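Long-range contacts in malyl-CoA lyase/beta-methylmalyl-CoA lyase (Methylobacterium extorquens, PDB 5UGR), which is a magnesium-binding TIM-barrel enzyme of the HpcH/HpaI aldolase/citrate lyase family, with six chains in its assembly: residues G237-A241 against G252-I256; Q210-L214 against A247-E251. All blocks are in the same frame, centred on the assembly; numbering follows the deposited sequence. Where two conformers were deposited one is given.

Interaction 1 (G237-A241 against G252-I256)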
loop_
_atom_site.group_PDB
_atom_site.type_symbol
_atom_site.label_atom_id
_atom_site.label_comp_id
_atom_site.label_asym_id
_atom_site.label_seq_id
_atom_site.Cartn_x
_atom_site.Cartn_y
_atom_site.Cartn_z
ATOM N N GLY A 237 35.923 14.953 20.015
ATOM C CA GLY A 237 35.156 13.988 19.276
ATOM C C GLY A 237 33.647 14.243 19.349
ATOM O O GLY A 237 32.920 14.080 18.349
ATOM N N TYR A 238 33.149 14.641 20.520
ATOM C CA TYR A 238 31.736 14.994 20.658
ATOM C C TYR A 238 31.416 16.123 19.707
ATOM O O TYR A 238 30.391 16.065 18.973
ATOM C CB TYR A 238 31.388 15.393 22.091
ATOM C CG TYR A 238 29.946 15.695 22.296
ATOM C CD1 TYR A 238 29.398 16.945 21.982
ATOM C CD2 TYR A 238 29.069 14.722 22.762
ATOM C CE1 TYR A 238 28.034 17.196 22.130
ATOM C CE2 TYR A 238 27.703 14.983 22.900
ATOM C CZ TYR A 238 27.193 16.209 22.604
ATOM O OH TYR A 238 25.836 16.451 22.714
ATOM N N THR A 239 32.230 17.182 19.758
ATOM C CA THR A 239 31.983 18.380 18.971
ATOM C C THR A 239 32.041 18.055 17.472
ATOM O O THR A 239 31.217 18.536 16.685
ATOM C CB THR A 239 32.967 19.490 19.340
ATOM O OG1 THR A 239 32.696 19.880 20.696
ATOM C CG2 THR A 239 32.794 20.694 18.467
ATOM N N SER A 240 33.000 17.215 17.059
ATOM C CA SER A 240 33.053 16.796 15.668
ATOM C C SER A 240 31.765 16.070 15.250
ATOM O O SER A 240 31.173 16.364 14.208
ATOM C CB SER A 240 34.275 15.895 15.408
ATOM O OG SER A 240 34.189 15.255 14.154
ATOM N N ALA A 241 31.322 15.119 16.054
ATOM C CA ALA A 241 30.106 14.381 15.754
ATOM C C ALA A 241 28.884 15.316 15.674
ATOM O O ALA A 241 28.031 15.189 14.783
ATOM C CB ALA A 241 29.843 13.314 16.814
ATOM N N GLY A 252 19.617 18.988 17.163
ATOM C CA GLY A 252 20.162 18.830 18.513
ATOM C C GLY A 252 20.769 17.483 18.723
ATOM O O GLY A 252 20.773 16.638 17.804
ATOM N N LYS A 253 21.325 17.280 19.926
ATOM C CA LYS A 253 22.018 16.040 20.259
ATOM C C LYS A 253 21.869 15.747 21.741
ATOM O O LYS A 253 21.737 16.665 22.605
ATOM C CB LYS A 253 23.509 16.106 19.902
ATOM C CG LYS A 253 24.308 14.812 20.033
ATOM C CD LYS A 253 25.690 14.899 19.430
ATOM C CE LYS A 253 26.529 13.663 19.665
ATOM N NZ LYS A 253 25.840 12.448 19.160
ATOM N N TRP A 254 21.889 14.431 22.038
ATOM C CA TRP A 254 21.845 14.023 23.419
ATOM C C TRP A 254 23.112 14.424 24.187
ATOM O O TRP A 254 24.209 14.421 23.659
ATOM C CB TRP A 254 21.670 12.515 23.569
ATOM C CG TRP A 254 20.333 11.995 23.139
ATOM C CD1 TRP A 254 19.427 12.555 22.261
ATOM C CD2 TRP A 254 19.803 10.733 23.509
ATOM N NE1 TRP A 254 18.350 11.719 22.107
ATOM C CE2 TRP A 254 18.555 10.581 22.854
ATOM C CE3 TRP A 254 20.262 9.719 24.327
ATOM C CZ2 TRP A 254 17.783 9.444 23.012
ATOM C CZ3 TRP A 254 19.513 8.599 24.493
ATOM C CH2 TRP A 254 18.283 8.444 23.829
ATOM N N ALA A 255 22.884 14.663 25.479
ATOM C CA ALA A 255 23.918 14.742 26.489
ATOM C C ALA A 255 23.658 13.614 27.495
ATOM O O ALA A 255 22.570 13.513 28.077
ATOM C CB ALA A 255 23.924 16.110 27.169
ATOM N N ILE A 256 24.655 12.787 27.686
ATOM C CA ILE A 256 24.570 11.714 28.687
ATOM C C ILE A 256 25.607 11.915 29.789
ATOM O O ILE A 256 25.752 11.061 30.674
ATOM C CB ILE A 256 24.620 10.287 28.077
ATOM C CG1 ILE A 256 25.898 10.029 27.313
ATOM C CG2 ILE A 256 23.408 10.003 27.180
ATOM C CD1 ILE A 256 26.107 8.534 27.044
#
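The side chains of Y238 and K253 run side by side, pointing opposite ways: the phenol to the strand, the lysine to the helix. The Y238 hydroxyl donates a 2.8 Å hydrogen bond from OH to W254 O. The donor sits above the carbonyl plane, 46° out of it, while W254 O lies at the edge of the ring in its plane. K253 lies across one face: its CE makes a CH-pi contact 4.1 Å from the centroid of the Y238 ring, and its CG comes 3.5 Å from Y238 OH. One turn further along the helix, A241 CB comes no closer than 4.4 Å to K253 CE. Setting CG of Y238 anti to the backbone N (chi1 -177°) sends the ring across the space between helix 237-241 and strand 252-255, whose axes come within 10.7 Å, in the last helix-to-strand step of the parallel beta-alpha barrel. The K253 chain, bent at its final torsion (56°), brings NZ to a salt bridge with D226 and a hydrogen bond to G227 O. The ammonium probably makes the adjacent CE hydrogens better CH-pi donors. One lysine pairs its buried charge with D226 while its methylenes cover the tyrosine ring.

Interaction 2 (Q210-L214 against A247-E251)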
loop_
_atom_site.group_PDB
_atom_site.type_symbol
_atom_site.label_atom_id
_atom_site.label_comp_id
_atom_site.label_asym_id
_atom_site.label_seq_id
_atom_site.Cartn_x
_atom_site.Cartn_y
_atom_site.Cartn_z
ATOM N N GLN A 210 21.711 8.351 9.702
ATOM C CA GLN A 210 21.411 9.765 10.007
ATOM C C GLN A 210 20.681 10.481 8.877
ATOM O O GLN A 210 19.726 11.193 9.102
ATOM C CB GLN A 210 22.704 10.511 10.359
ATOM C CG GLN A 210 23.217 10.125 11.765
ATOM C CD GLN A 210 24.484 10.869 12.123
ATOM O OE1 GLN A 210 25.314 11.150 11.278
ATOM N NE2 GLN A 210 24.640 11.191 13.386
ATOM N N ASN A 211 21.130 10.246 7.640
ATOM C CA ASN A 211 20.509 10.898 6.513
ATOM C C ASN A 211 19.098 10.364 6.305
ATOM O O ASN A 211 18.185 11.119 5.987
ATOM C CB ASN A 211 21.311 10.750 5.232
ATOM C CG ASN A 211 22.470 11.776 5.105
ATOM O OD1 ASN A 211 22.309 12.856 4.517
ATOM N ND2 ASN A 211 23.617 11.444 5.669
ATOM N N ARG A 212 18.896 9.056 6.410
ATOM C CA ARG A 212 17.532 8.542 6.197
ATOM C C ARG A 212 16.580 9.062 7.231
ATOM O O ARG A 212 15.453 9.458 6.883
ATOM C CB ARG A 212 17.507 7.024 6.139
ATOM C CG ARG A 212 16.149 6.499 5.652
ATOM C CD ARG A 212 16.206 4.990 5.440
ATOM N NE ARG A 212 14.865 4.501 5.191
ATOM C CZ ARG A 212 14.548 3.237 5.060
ATOM N NH1 ARG A 212 15.490 2.279 5.167
ATOM N NH2 ARG A 212 13.263 2.933 4.944
ATOM N N MET A 213 17.010 9.069 8.488
ATOM C CA MET A 213 16.133 9.639 9.518
ATOM C C MET A 213 15.891 11.124 9.347
ATOM O O MET A 213 14.743 11.580 9.500
ATOM C CB MET A 213 16.691 9.351 10.922
ATOM C CG MET A 213 15.683 9.568 12.041
ATOM S SD MET A 213 16.369 9.607 13.694
ATOM C CE MET A 213 16.947 11.299 13.702
ATOM N N LEU A 214 16.940 11.849 8.975
ATOM C CA LEU A 214 16.816 13.278 8.672
ATOM C C LEU A 214 15.759 13.548 7.603
ATOM O O LEU A 214 14.908 14.436 7.750
ATOM C CB LEU A 214 18.155 13.828 8.233
ATOM C CG LEU A 214 18.169 15.277 7.685
ATOM C CD1 LEU A 214 18.242 16.246 8.803
ATOM C CD2 LEU A 214 19.230 15.456 6.668
ATOM N N ALA A 247 25.592 19.863 10.293
ATOM C CA ALA A 247 25.801 20.263 8.899
ATOM C C ALA A 247 24.738 19.682 7.983
ATOM O O ALA A 247 24.371 20.304 6.994
ATOM C CB ALA A 247 27.181 19.885 8.424
ATOM N N LEU A 248 24.284 18.480 8.295
ATOM C CA LEU A 248 23.174 17.852 7.534
ATOM C C LEU A 248 21.820 18.496 7.731
ATOM O O LEU A 248 20.887 18.296 6.935
ATOM C CB LEU A 248 22.982 16.435 7.939
ATOM C CG LEU A 248 24.013 15.454 7.666
ATOM C CD1 LEU A 248 23.619 14.085 8.263
ATOM C CD2 LEU A 248 24.273 15.338 6.141
ATOM N N GLY A 249 21.648 19.150 8.884
ATOM C CA GLY A 249 20.335 19.662 9.262
ATOM C C GLY A 249 19.778 19.150 10.573
ATOM O O GLY A 249 18.606 19.432 10.873
ATOM N N PHE A 250 20.538 18.343 11.322
ATOM C CA PHE A 250 20.046 17.953 12.647
ATOM C C PHE A 250 19.947 19.183 13.555
ATOM O O PHE A 250 20.724 20.141 13.413
ATOM C CB PHE A 250 20.974 16.949 13.320
ATOM C CG PHE A 250 20.785 15.508 12.885
ATOM C CD1 PHE A 250 20.987 15.107 11.558
ATOM C CD2 PHE A 250 20.285 14.592 13.776
ATOM C CE1 PHE A 250 20.751 13.789 11.157
ATOM C CE2 PHE A 250 20.066 13.288 13.392
ATOM C CZ PHE A 250 20.292 12.884 12.073
ATOM N N GLU A 251 18.998 19.124 14.480
ATOM C CA GLU A 251 18.649 20.257 15.322
ATOM C C GLU A 251 19.173 20.181 16.726
ATOM O O GLU A 251 19.145 21.200 17.426
ATOM C CB GLU A 251 17.079 20.258 15.352
ATOM C CG GLU A 251 16.451 21.360 15.993
ATOM C CD GLU A 251 15.012 21.471 15.557
ATOM O OE1 GLU A 251 14.337 22.081 16.384
ATOM O OE2 GLU A 251 14.705 21.031 14.392
#
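L214 and F250 carry the close-packed side of this contact, where helix 210-214 meets the chain leaving helix 235-248. The fork of L214 straddles the turn: CD2 lies 3.3 Å from L248 O, and CD1 is 3.7 Å from G249 C. Its CB, lower on the same side chain, meets F250 CE1 at 3.9 Å. The F250 ring reaches on toward helix 210-214 and presents its edge to the backbone, with CZ 3.5 Å from Q210 O, a carbonyl already used by L214 N within the helix. CB of Q210 touches the same corner of the ring, and the amide beyond is turned 47° from the ring plane, its NE2 hydrogen-bonded to D226 OD1. M213 completes the grip on F250: the bend at its chi3 (81°) brings CE to 3.7 Å from F250 CE2, approaching the ring obliquely. Within 247-251, helix 235-248 ends in a Schellman motif at G249, whose positive phi (122°) turns the chain out of the helix and on toward barrel strand 252-255. On the side of L248, the two methyls of the leucine fork pack closely on the N211 carboxamide in plain van der Waals contact, CD2 being 3.6 Å from N211 OD1, and the two side chains cross at about a right angle. The amide nitrogen of N211 is held by L207 O of its own helix. The fit is looser between L248 CD1 and Q210 CB, 4.2 Å apart. Instead of solvent, a neighbouring subunit closes this flank, with its F208 packing on N211 and its Y186 on L248.

Interactions 1 and 2 lie at opposite ends of helix 235-248, their centres about 14 Å apart, and run into one another in sequence where 247-251 leads into 252-256. D226, on the neighbouring barrel strand, joins them: it takes the ammonium of K253 from interaction 1 and the amide of Q210 from interaction 2. Interaction 1 lies nearer the metal, with the W254 side chain about 6 Å from a bound magnesium ion, whereas that of M213 in interaction 2 is about 13 Å from one; D45, E140 and D167 form the magnesium site. The same neighbouring subunit borders both: it packs on S240 beside interaction 1 and meets interaction 2 far more broadly.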